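Local atomic coordinates of NAD-dependent epimerase/dehydratase (Methanobrevibacter ruminantium, PDB entry 6DNT), a protein that probably interconverts UDP-N-acetylglucosamine and its 4-epimer with the help of bound NAD, and here also holds UDP-N-acetylmuramic acid. Residues Lys146-Tyr157 with Leu197-Phe205; Glu252-Ser260 with Lys318-Asp326. All coordinates share one frame; numbering follows the deposited sequence.

Interaction 1 (146-157 with 197-205) lies in the buried core: two parallel strands of the nucleotide-binding sheet, joined mainly by backbone hydrogen bonds and ending beside NAD. Interaction 2 (252-260 with 318-326) lies farther out and is partly buried: an irregular segment packs on a helix through apolar side chains, with one direct hydrogen bond and two bridging waters. The same helix, 250-262, joins them. N257 and S260 pack on I149 and L202, while Y204 OH and K147 NZ probably hydrogen-bond to N257 ND2 and S260 O. Interaction 1 borders the cofactor at its strand ends, whereas interaction 2 covers a side of the helix farther off (A256 side chain about 12 Å from NAD).

Interaction 1 (Lys146-Tyr157 with Leu197-Phe205). With NAD (nicotinamide-adenine-dinucleotide), chain B.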
loop_
_atom_site.group_PDB
_atom_site.type_symbol
_atom_site.label_atom_id
_atom_site.label_comp_id
_atom_site.label_asym_id
_atom_site.label_seq_id
_atom_site.Cartn_x
_atom_site.Cartn_y
_atom_site.Cartn_z
ATOM N N LYS A 146 -17.088 12.472 -9.792
ATOM C CA LYS A 146 -16.270 13.672 -10.015
ATOM C C LYS A 146 -15.077 13.715 -9.085
ATOM O O LYS A 146 -13.993 14.124 -9.490
ATOM C CB LYS A 146 -17.084 14.959 -9.861
ATOM C CG LYS A 146 -18.066 15.176 -10.996
ATOM C CD LYS A 146 -19.011 16.340 -10.699
ATOM C CE LYS A 146 -20.206 16.346 -11.647
ATOM N NZ LYS A 146 -21.064 15.131 -11.515
ATOM N N LYS A 147 -15.265 13.297 -7.834
ATOM C CA LYS A 147 -14.148 13.286 -6.892
ATOM C C LYS A 147 -14.400 12.327 -5.741
ATOM O O LYS A 147 -15.527 12.235 -5.240
ATOM C CB LYS A 147 -13.914 14.680 -6.339
ATOM C CG LYS A 147 -12.546 14.880 -5.697
ATOM C CD LYS A 147 -11.714 15.866 -6.473
ATOM C CE LYS A 147 -10.503 16.291 -5.689
ATOM N NZ LYS A 147 -10.284 17.759 -5.789
ATOM N N VAL A 148 -13.323 11.687 -5.278
ATOM C CA VAL A 148 -13.310 10.880 -4.060
ATOM C C VAL A 148 -12.522 11.650 -2.998
ATOM O O VAL A 148 -11.433 12.135 -3.304
ATOM C CB VAL A 148 -12.593 9.542 -4.313
ATOM C CG1 VAL A 148 -12.389 8.784 -3.004
ATOM C CG2 VAL A 148 -13.353 8.702 -5.338
ATOM N N ILE A 149 -13.042 11.781 -1.773
ATOM C CA ILE A 149 -12.311 12.463 -0.718
ATOM C C ILE A 149 -12.067 11.357 0.298
ATOM O O ILE A 149 -13.016 10.845 0.879
ATOM C CB ILE A 149 -13.092 13.651 -0.145
ATOM C CG1 ILE A 149 -13.528 14.624 -1.270
ATOM C CG2 ILE A 149 -12.218 14.371 0.876
ATOM C CD1 ILE A 149 -14.806 14.234 -1.996
ATOM N N PHE A 150 -10.801 10.978 0.472
ATOM C CA PHE A 150 -10.417 9.823 1.290
ATOM C C PHE A 150 -9.800 10.264 2.618
ATOM O O PHE A 150 -8.953 11.136 2.634
ATOM C CB PHE A 150 -9.393 8.963 0.538
ATOM C CG PHE A 150 -8.857 7.819 1.350
ATOM C CD1 PHE A 150 -9.704 6.836 1.834
ATOM C CD2 PHE A 150 -7.503 7.742 1.671
ATOM C CE1 PHE A 150 -9.222 5.796 2.610
ATOM C CE2 PHE A 150 -7.017 6.700 2.448
ATOM C CZ PHE A 150 -7.868 5.727 2.916
ATOM N N SER A 151 -10.236 9.631 3.708
ATOM C CA SER A 151 -9.725 9.893 5.048
ATOM C C SER A 151 -8.497 9.026 5.308
ATOM O O SER A 151 -8.618 7.833 5.536
ATOM C CB SER A 151 -10.795 9.559 6.093
ATOM O OG SER A 151 -11.879 10.443 5.983
ATOM N N SER A 152 -7.325 9.639 5.235
ATOM C CA SER A 152 -6.062 8.992 5.588
ATOM C C SER A 152 -5.634 9.497 6.957
ATOM O O SER A 152 -6.451 10.067 7.686
ATOM C CB SER A 152 -5.005 9.269 4.521
ATOM O OG SER A 152 -3.874 8.463 4.756
ATOM N N SER A 153 -4.371 9.291 7.317
ATOM C CA SER A 153 -3.917 9.544 8.677
ATOM C C SER A 153 -2.451 9.886 8.696
ATOM O O SER A 153 -1.671 9.316 7.935
ATOM C CB SER A 153 -4.122 8.277 9.525
ATOM O OG SER A 153 -3.577 8.456 10.814
ATOM N N SER A 154 -2.061 10.762 9.612
ATOM C CA SER A 154 -0.648 10.993 9.884
ATOM C C SER A 154 0.104 9.731 10.382
ATOM O O SER A 154 1.335 9.720 10.416
ATOM C CB SER A 154 -0.496 12.111 10.916
ATOM O OG SER A 154 -0.919 11.658 12.186
ATOM N N ALA A 155 -0.610 8.661 10.760
ATOM C CA ALA A 155 0.024 7.377 11.079
ATOM C C ALA A 155 0.927 6.874 9.957
ATOM O O ALA A 155 1.902 6.171 10.216
ATOM C CB ALA A 155 -1.018 6.318 11.424
ATOM N N VAL A 156 0.638 7.260 8.717
ATOM C CA VAL A 156 1.465 6.800 7.591
ATOM C C VAL A 156 2.921 7.296 7.675
ATOM O O VAL A 156 3.808 6.676 7.094
ATOM C CB VAL A 156 0.855 7.141 6.211
ATOM C CG1 VAL A 156 -0.566 6.605 6.100
ATOM C CG2 VAL A 156 0.937 8.637 5.896
ATOM N N TYR A 157 3.162 8.400 8.400
ATOM C CA TYR A 157 4.528 8.919 8.592
ATOM C C TYR A 157 5.384 8.099 9.553
ATOM O O TYR A 157 6.615 8.213 9.527
ATOM C CB TYR A 157 4.509 10.360 9.098
ATOM C CG TYR A 157 3.888 11.356 8.147
ATOM C CD1 TYR A 157 4.492 11.651 6.926
ATOM C CD2 TYR A 157 2.703 11.998 8.455
ATOM C CE1 TYR A 157 3.938 12.575 6.060
ATOM C CE2 TYR A 157 2.142 12.926 7.598
ATOM C CZ TYR A 157 2.760 13.206 6.398
ATOM O OH TYR A 157 2.202 14.105 5.536
ATOM N N LEU A 197 -9.490 8.923 -12.374
ATOM C CA LEU A 197 -10.286 9.220 -11.188
ATOM C C LEU A 197 -9.624 10.334 -10.385
ATOM O O LEU A 197 -8.465 10.231 -10.028
ATOM C CB LEU A 197 -10.442 7.972 -10.322
ATOM C CG LEU A 197 -11.262 8.111 -9.031
ATOM C CD1 LEU A 197 -12.703 8.476 -9.354
ATOM C CD2 LEU A 197 -11.218 6.815 -8.230
ATOM N N ASP A 198 -10.365 11.400 -10.111
ATOM C CA ASP A 198 -9.849 12.511 -9.333
ATOM C C ASP A 198 -10.100 12.265 -7.851
ATOM O O ASP A 198 -11.112 11.687 -7.475
ATOM C CB ASP A 198 -10.504 13.812 -9.791
ATOM C CG ASP A 198 -10.013 14.252 -11.171
ATOM O OD1 ASP A 198 -8.945 13.778 -11.631
ATOM O OD2 ASP A 198 -10.717 15.065 -11.797
ATOM N N TYR A 199 -9.165 12.699 -7.022
ATOM C CA TYR A 199 -9.225 12.390 -5.597
ATOM C C TYR A 199 -8.418 13.375 -4.779
ATOM O O TYR A 199 -7.478 13.986 -5.280
ATOM C CB TYR A 199 -8.688 10.973 -5.321
ATOM C CG TYR A 199 -7.174 10.910 -5.404
ATOM C CD1 TYR A 199 -6.543 10.772 -6.618
ATOM C CD2 TYR A 199 -6.379 11.054 -4.267
ATOM C CE1 TYR A 199 -5.160 10.747 -6.716
ATOM C CE2 TYR A 199 -5.002 11.048 -4.352
ATOM C CZ TYR A 199 -4.394 10.880 -5.577
ATOM O OH TYR A 199 -3.014 10.848 -5.676
ATOM N N VAL A 200 -8.787 13.501 -3.509
ATOM C CA VAL A 200 -7.907 14.073 -2.504
ATOM C C VAL A 200 -7.853 13.084 -1.349
ATOM O O VAL A 200 -8.891 12.595 -0.908
ATOM C CB VAL A 200 -8.376 15.445 -1.997
ATOM C CG1 VAL A 200 -7.627 15.832 -0.727
ATOM C CG2 VAL A 200 -8.185 16.528 -3.060
ATOM N N ALA A 201 -6.642 12.785 -0.884
ATOM C CA ALA A 201 -6.439 12.005 0.315
ATOM C C ALA A 201 -6.043 12.989 1.404
ATOM O O ALA A 201 -5.109 13.774 1.238
ATOM C CB ALA A 201 -5.347 10.972 0.087
ATOM N N LEU A 202 -6.764 12.961 2.512
ATOM C CA LEU A 202 -6.525 13.897 3.609
ATOM C C LEU A 202 -5.859 13.162 4.772
ATOM O O LEU A 202 -6.442 12.245 5.338
ATOM C CB LEU A 202 -7.849 14.519 4.047
ATOM C CG LEU A 202 -8.554 15.393 2.999
ATOM C CD1 LEU A 202 -9.958 15.746 3.447
ATOM C CD2 LEU A 202 -7.758 16.657 2.690
ATOM N N ARG A 203 -4.647 13.572 5.140
ATOM C CA ARG A 203 -3.949 12.952 6.264
ATOM C C ARG A 203 -4.314 13.706 7.537
ATOM O O ARG A 203 -3.745 14.766 7.827
ATOM C CB ARG A 203 -2.452 12.939 6.043
ATOM C CG ARG A 203 -2.033 12.009 4.920
ATOM C CD ARG A 203 -0.544 12.057 4.700
ATOM N NE ARG A 203 -0.164 11.198 3.591
ATOM C CZ ARG A 203 0.987 11.291 2.929
ATOM N NH1 ARG A 203 1.913 12.196 3.255
ATOM N NH2 ARG A 203 1.218 10.481 1.911
ATOM N N TYR A 204 -5.284 13.175 8.279
ATOM C CA TYR A 204 -5.706 13.826 9.526
ATOM C C TYR A 204 -4.664 13.600 10.601
ATOM O O TYR A 204 -4.070 12.527 10.703
ATOM C CB TYR A 204 -7.033 13.290 10.074
ATOM C CG TYR A 204 -8.192 13.235 9.108
ATOM C CD1 TYR A 204 -8.304 14.130 8.051
ATOM C CD2 TYR A 204 -9.177 12.280 9.271
ATOM C CE1 TYR A 204 -9.381 14.068 7.172
ATOM C CE2 TYR A 204 -10.260 12.209 8.408
ATOM C CZ TYR A 204 -10.347 13.100 7.357
ATOM O OH TYR A 204 -11.421 13.024 6.498
ATOM N N PHE A 205 -4.475 14.618 11.427
ATOM C CA PHE A 205 -3.655 14.479 12.615
ATOM C C PHE A 205 -4.629 14.159 13.753
ATOM O O PHE A 205 -5.539 13.335 13.553
ATOM C CB PHE A 205 -2.707 15.688 12.752
ATOM C CG PHE A 205 -1.501 15.589 11.850
ATOM C CD1 PHE A 205 -1.648 15.611 10.457
ATOM C CD2 PHE A 205 -0.226 15.435 12.379
ATOM C CE1 PHE A 205 -0.546 15.478 9.625
ATOM C CE2 PHE A 205 0.878 15.319 11.556
ATOM C CZ PHE A 205 0.725 15.339 10.175
HETATM P PA NAD B . -15.509 5.935 13.414
HETATM O O1A NAD B . -16.320 6.820 14.312
HETATM O O2A NAD B . -15.272 4.525 13.828
HETATM O O5B NAD B . -16.228 5.982 11.971
HETATM C C5B NAD B . -16.095 4.914 11.037
HETATM C C4B NAD B . -17.498 4.602 10.559
HETATM O O4B NAD B . -17.412 3.611 9.532
HETATM C C3B NAD B . -18.383 4.018 11.655
HETATM O O3B NAD B . -19.621 4.714 11.661
HETATM C C2B NAD B . -18.523 2.544 11.311
HETATM O O2B NAD B . -19.763 1.927 11.697
HETATM C C1B NAD B . -18.326 2.555 9.808
HETATM N N9A NAD B . -17.717 1.355 9.216
HETATM C C8A NAD B . -16.564 0.744 9.587
HETATM N N7A NAD B . -16.282 -0.294 8.762
HETATM C C5A NAD B . -17.259 -0.319 7.815
HETATM C C6A NAD B . -17.571 -1.149 6.641
HETATM N N6A NAD B . -16.766 -2.169 6.306
HETATM N N1A NAD B . -18.698 -0.840 5.925
HETATM C C2A NAD B . -19.503 0.181 6.264
HETATM N N3A NAD B . -19.277 0.988 7.329
HETATM C C4A NAD B . -18.183 0.768 8.114
HETATM O O3 NAD B . -14.083 6.623 13.113
HETATM P PN NAD B . -13.735 8.142 12.836
HETATM O O1N NAD B . -14.946 8.943 12.461
HETATM O O2N NAD B . -12.834 8.636 13.936
HETATM O O5D NAD B . -12.802 7.948 11.549
HETATM C C5D NAD B . -13.303 8.279 10.249
HETATM C C4D NAD B . -12.152 8.151 9.254
HETATM O O4D NAD B . -11.123 9.079 9.605
HETATM C C3D NAD B . -11.519 6.764 9.247
HETATM O O3D NAD B . -11.128 6.397 7.912
HETATM C C2D NAD B . -10.302 6.942 10.122
HETATM O O2D NAD B . -9.300 5.973 9.840
HETATM C C1D NAD B . -9.895 8.357 9.778
HETATM N N1N NAD B . -9.071 9.032 10.787
HETATM C C2N NAD B . -9.568 9.358 11.992
HETATM C C3N NAD B . -8.781 10.016 12.932
HETATM C C7N NAD B . -9.274 10.398 14.308
HETATM O O7N NAD B . -8.501 10.981 15.061
HETATM N N7N NAD B . -10.498 10.088 14.723
HETATM C C4N NAD B . -7.468 10.338 12.574
HETATM C C5N NAD B . -6.970 9.985 11.332
HETATM C C6N NAD B . -7.795 9.314 10.450
HETATM O O HOH W 1 -12.903 11.669 -11.442
HETATM O O HOH W 2 -13.492 15.874 -11.500
#
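Strands 147-153 and 199-204 are parallel neighbours in the Rossmann-type sheet, linked through helix 176-195 in a beta-alpha-beta crossover, and their C-terminal ends reach the nicotinamide of NAD. The backbone ladder runs from V148 N to D198 O through V200 N to V148 O, F150 N to V200 O and L202 N to F150 O, the last two nearly straight at 173°. S152 N to L202 O follows, bent to 140°; Y204 N to S152 O is a weak 3.4 Å bond, and S154 N donates to Y204 O at 2.9 Å. On the face carrying I149, S151 and Y204, Y204 OH donates to S151 OG at 2.7 Å, and N257 ND2 of helix 250-262 also bonds that phenol. The ring edge of Y204 meets the ribose, CE2 lying 3.5 Å from NAD O4D. On the opposite face, R203 extends so that NH1 donates to Y157 OH, 3.0 Å away and in the guanidinium plane, with the tyrosine ring turned 89° to that plane; the hydroxyl is also hydrogen-bonded to N270. V156 CG2 lies over one guanidinium face, toward its rim, and E185 takes NH2 in a salt bridge. Just past residues 153 and 204, S154 CB stands over the centre of the F205 ring, 3.4 Å from its centroid, a CH-pi contact, while S154 OG turns to the bound UDP-sugar. Buried polar side chains are thus matched partly across the pair (Y204 with S151, R203 with Y157) and partly by flanking elements (E185, N257, N270), which probably fixes Y204 beside NAD.

Interaction 2 (Glu252-Ser260 with Lys318-Asp326); sequences EIAKANILS and KISFKPDED
F321 enters the contact at CB, 3.7 Å from L259 CD1, and its ring then lies across the side of helix 250-262. CG stands anti to the backbone N (chi1 -177°), which swings the ring over the helix. CD1 meets the same leucine methyl at 3.6 Å, CD2 touches A256 CB, and CE1 nears K255 CB. At the far end, CZ comes 3.5 Å from E252 O and also lies beside E252 OE1, the carboxylate plane standing 87° from the ring. A256 CA lies over one ring face and P323 N over the other, so the ring is held between helix and loop. The bent E252 side chain sends OE2 past P323 to accept a bond from D324 N, 2.8 Å away and met nearly along the C-O axis; water 3 donates to both OE2 and D324 O. D324 OD2 is only 3.7 Å from E252 OE2, but the D324 N-H and water 3, with K255 not far off, probably ease the repulsion. With an alanine in place of E252, D324 N would probably lose this acceptor and a gap would open beside CZ of F321. At the other end, I319 CD1 reaches S260 OG at 3.5 Å, and water 4 joins L259 O to I319 O. The loop segment thus runs along the helix before helix 328-341 begins, I319 touching I269 of strand 267-271, while I253 and N257 touch strand 199-208 and helix 47-56.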
loop_
_atom_site.group_PDB
_atom_site.type_symbol
_atom_site.label_atom_id
_atom_site.label_comp_id
_atom_site.label_asym_id
_atom_site.label_seq_id
_atom_site.Cartn_x
_atom_site.Cartn_y
_atom_site.Cartn_z
ATOM N N GLU A 252 -13.526 21.273 11.690
ATOM C CA GLU A 252 -12.532 21.712 10.729
ATOM C C GLU A 252 -12.215 20.603 9.723
ATOM O O GLU A 252 -12.026 20.875 8.549
ATOM C CB GLU A 252 -11.251 22.177 11.428
ATOM C CG GLU A 252 -11.440 23.345 12.384
ATOM C CD GLU A 252 -11.558 24.685 11.668
ATOM O OE1 GLU A 252 -12.346 24.795 10.715
ATOM O OE2 GLU A 252 -10.871 25.652 12.067
ATOM N N ILE A 253 -12.168 19.363 10.190
ATOM C CA ILE A 253 -11.994 18.209 9.297
ATOM C C ILE A 253 -13.152 18.137 8.286
ATOM O O ILE A 253 -12.924 17.904 7.096
ATOM C CB ILE A 253 -11.900 16.883 10.081
ATOM C CG1 ILE A 253 -10.650 16.858 10.975
ATOM C CG2 ILE A 253 -11.889 15.694 9.121
ATOM C CD1 ILE A 253 -9.326 16.972 10.246
ATOM N N ALA A 254 -14.375 18.350 8.764
ATOM C CA ALA A 254 -15.540 18.359 7.887
ATOM C C ALA A 254 -15.419 19.446 6.814
ATOM O O ALA A 254 -15.637 19.175 5.626
ATOM C CB ALA A 254 -16.820 18.508 8.689
ATOM N N LYS A 255 -15.023 20.654 7.220
ATOM C CA LYS A 255 -14.779 21.745 6.261
ATOM C C LYS A 255 -13.726 21.375 5.207
ATOM O O LYS A 255 -13.925 21.598 4.004
ATOM C CB LYS A 255 -14.351 23.032 6.974
ATOM C CG LYS A 255 -15.499 23.810 7.587
ATOM C CD LYS A 255 -15.027 25.162 8.121
ATOM C CE LYS A 255 -16.081 25.817 9.008
ATOM N NZ LYS A 255 -15.630 27.162 9.474
ATOM N N ALA A 256 -12.611 20.802 5.657
ATOM C CA ALA A 256 -11.544 20.369 4.748
ATOM C C ALA A 256 -12.044 19.337 3.741
ATOM O O ALA A 256 -11.646 19.366 2.584
ATOM C CB ALA A 256 -10.355 19.818 5.536
ATOM N N ASN A 257 -12.911 18.432 4.187
ATOM C CA ASN A 257 -13.494 17.442 3.290
ATOM C C ASN A 257 -14.290 18.120 2.180
ATOM O O ASN A 257 -14.117 17.817 0.993
ATOM C CB ASN A 257 -14.395 16.465 4.056
ATOM C CG ASN A 257 -13.655 15.229 4.504
ATOM O OD1 ASN A 257 -13.739 14.197 3.857
ATOM N ND2 ASN A 257 -12.913 15.333 5.599
ATOM N N ILE A 258 -15.136 19.063 2.578
ATOM C CA ILE A 258 -16.055 19.717 1.644
ATOM C C ILE A 258 -15.293 20.607 0.668
ATOM O O ILE A 258 -15.560 20.565 -0.540
ATOM C CB ILE A 258 -17.153 20.484 2.402
ATOM C CG1 ILE A 258 -18.023 19.468 3.158
ATOM C CG2 ILE A 258 -18.013 21.297 1.441
ATOM C CD1 ILE A 258 -18.928 20.062 4.214
ATOM N N LEU A 259 -14.333 21.369 1.172
ATOM C CA LEU A 259 -13.454 22.169 0.319
ATOM C C LEU A 259 -12.630 21.316 -0.658
ATOM O O LEU A 259 -12.418 21.724 -1.804
ATOM C CB LEU A 259 -12.539 23.059 1.165
ATOM C CG LEU A 259 -13.248 24.215 1.877
ATOM C CD1 LEU A 259 -12.347 24.853 2.916
ATOM C CD2 LEU A 259 -13.712 25.261 0.873
ATOM N N SER A 260 -12.194 20.129 -0.227
ATOM C CA SER A 260 -11.441 19.223 -1.098
ATOM C C SER A 260 -12.290 18.717 -2.269
ATOM O O SER A 260 -11.788 18.551 -3.399
ATOM C CB SER A 260 -10.911 18.020 -0.315
ATOM O OG SER A 260 -9.975 18.432 0.653
ATOM N N LYS A 318 -3.870 24.561 -1.225
ATOM C CA LYS A 318 -4.387 23.854 -2.410
ATOM C C LYS A 318 -5.897 23.672 -2.417
ATOM O O LYS A 318 -6.479 23.532 -3.487
ATOM C CB LYS A 318 -3.736 22.468 -2.575
ATOM C CG LYS A 318 -2.223 22.456 -2.752
ATOM C CD LYS A 318 -1.802 23.168 -4.027
ATOM C CE LYS A 318 -0.356 22.860 -4.395
ATOM N NZ LYS A 318 0.593 23.371 -3.370
ATOM N N ILE A 319 -6.528 23.648 -1.244
ATOM C CA ILE A 319 -7.984 23.562 -1.141
ATOM C C ILE A 319 -8.602 24.834 -0.542
ATOM O O ILE A 319 -9.751 24.831 -0.124
ATOM C CB ILE A 319 -8.429 22.292 -0.371
ATOM C CG1 ILE A 319 -7.828 22.240 1.038
ATOM C CG2 ILE A 319 -8.016 21.046 -1.145
ATOM C CD1 ILE A 319 -8.578 21.310 1.968
ATOM N N SER A 320 -7.836 25.924 -0.541
ATOM C CA SER A 320 -8.256 27.204 0.037
ATOM C C SER A 320 -8.819 27.085 1.458
ATOM O O SER A 320 -9.819 27.717 1.787
ATOM C CB SER A 320 -9.266 27.886 -0.894
ATOM O OG SER A 320 -8.728 27.987 -2.207
ATOM N N PHE A 321 -8.164 26.280 2.297
ATOM C CA PHE A 321 -8.599 26.111 3.679
ATOM C C PHE A 321 -7.630 26.753 4.670
ATOM O O PHE A 321 -6.441 26.461 4.658
ATOM C CB PHE A 321 -8.796 24.631 4.001
ATOM C CG PHE A 321 -9.322 24.372 5.389
ATOM C CD1 PHE A 321 -10.400 25.109 5.909
ATOM C CD2 PHE A 321 -8.767 23.370 6.173
ATOM C CE1 PHE A 321 -10.884 24.857 7.185
ATOM C CE2 PHE A 321 -9.248 23.120 7.454
ATOM C CZ PHE A 321 -10.313 23.853 7.951
ATOM N N LYS A 322 -8.161 27.641 5.510
ATOM C CA LYS A 322 -7.416 28.253 6.611
ATOM C C LYS A 322 -8.162 27.889 7.891
ATOM O O LYS A 322 -9.199 28.475 8.181
ATOM C CB LYS A 322 -7.337 29.784 6.448
ATOM C CG LYS A 322 -6.248 30.272 5.495
ATOM C CD LYS A 322 -6.228 31.799 5.349
ATOM C CE LYS A 322 -5.125 32.288 4.417
ATOM N NZ LYS A 322 -5.109 33.767 4.248
ATOM N N PRO A 323 -7.666 26.896 8.645
ATOM C CA PRO A 323 -8.352 26.591 9.901
ATOM C C PRO A 323 -8.169 27.697 10.942
ATOM O O PRO A 323 -7.186 28.436 10.886
ATOM C CB PRO A 323 -7.699 25.288 10.358
ATOM C CG PRO A 323 -6.373 25.258 9.688
ATOM C CD PRO A 323 -6.546 25.972 8.383
ATOM N N ASP A 324 -9.124 27.808 11.860
ATOM C CA ASP A 324 -9.074 28.836 12.915
ATOM C C ASP A 324 -7.878 28.529 13.823
ATOM O O ASP A 324 -7.755 27.412 14.312
ATOM C CB ASP A 324 -10.355 28.843 13.763
ATOM C CG ASP A 324 -11.621 29.103 12.955
ATOM O OD1 ASP A 324 -11.564 29.826 11.938
ATOM O OD2 ASP A 324 -12.694 28.595 13.350
ATOM N N GLU A 325 -7.000 29.507 14.040
ATOM C CA GLU A 325 -5.741 29.250 14.761
ATOM C C GLU A 325 -5.774 29.598 16.259
ATOM O O GLU A 325 -4.822 29.257 16.968
ATOM C CB GLU A 325 -4.545 29.925 14.047
ATOM C CG GLU A 325 -4.085 29.222 12.750
ATOM C CD GLU A 325 -3.350 27.882 12.954
ATOM O OE1 GLU A 325 -3.140 27.143 11.958
ATOM O OE2 GLU A 325 -2.973 27.551 14.100
ATOM N N ASP A 326 -6.856 30.214 16.751
ATOM C CA ASP A 326 -6.965 30.575 18.179
ATOM C C ASP A 326 -8.366 30.294 18.746
ATOM O O ASP A 326 -8.980 31.148 19.399
ATOM C CB ASP A 326 -6.565 32.053 18.369
ATOM C CG ASP A 326 -6.129 32.380 19.802
ATOM O OD1 ASP A 326 -5.623 31.489 20.531
ATOM O OD2 ASP A 326 -6.278 33.558 20.197
HETATM O O HOH W 3 -9.373 25.262 14.271
HETATM O O HOH W 4 -11.717 24.455 -2.550
#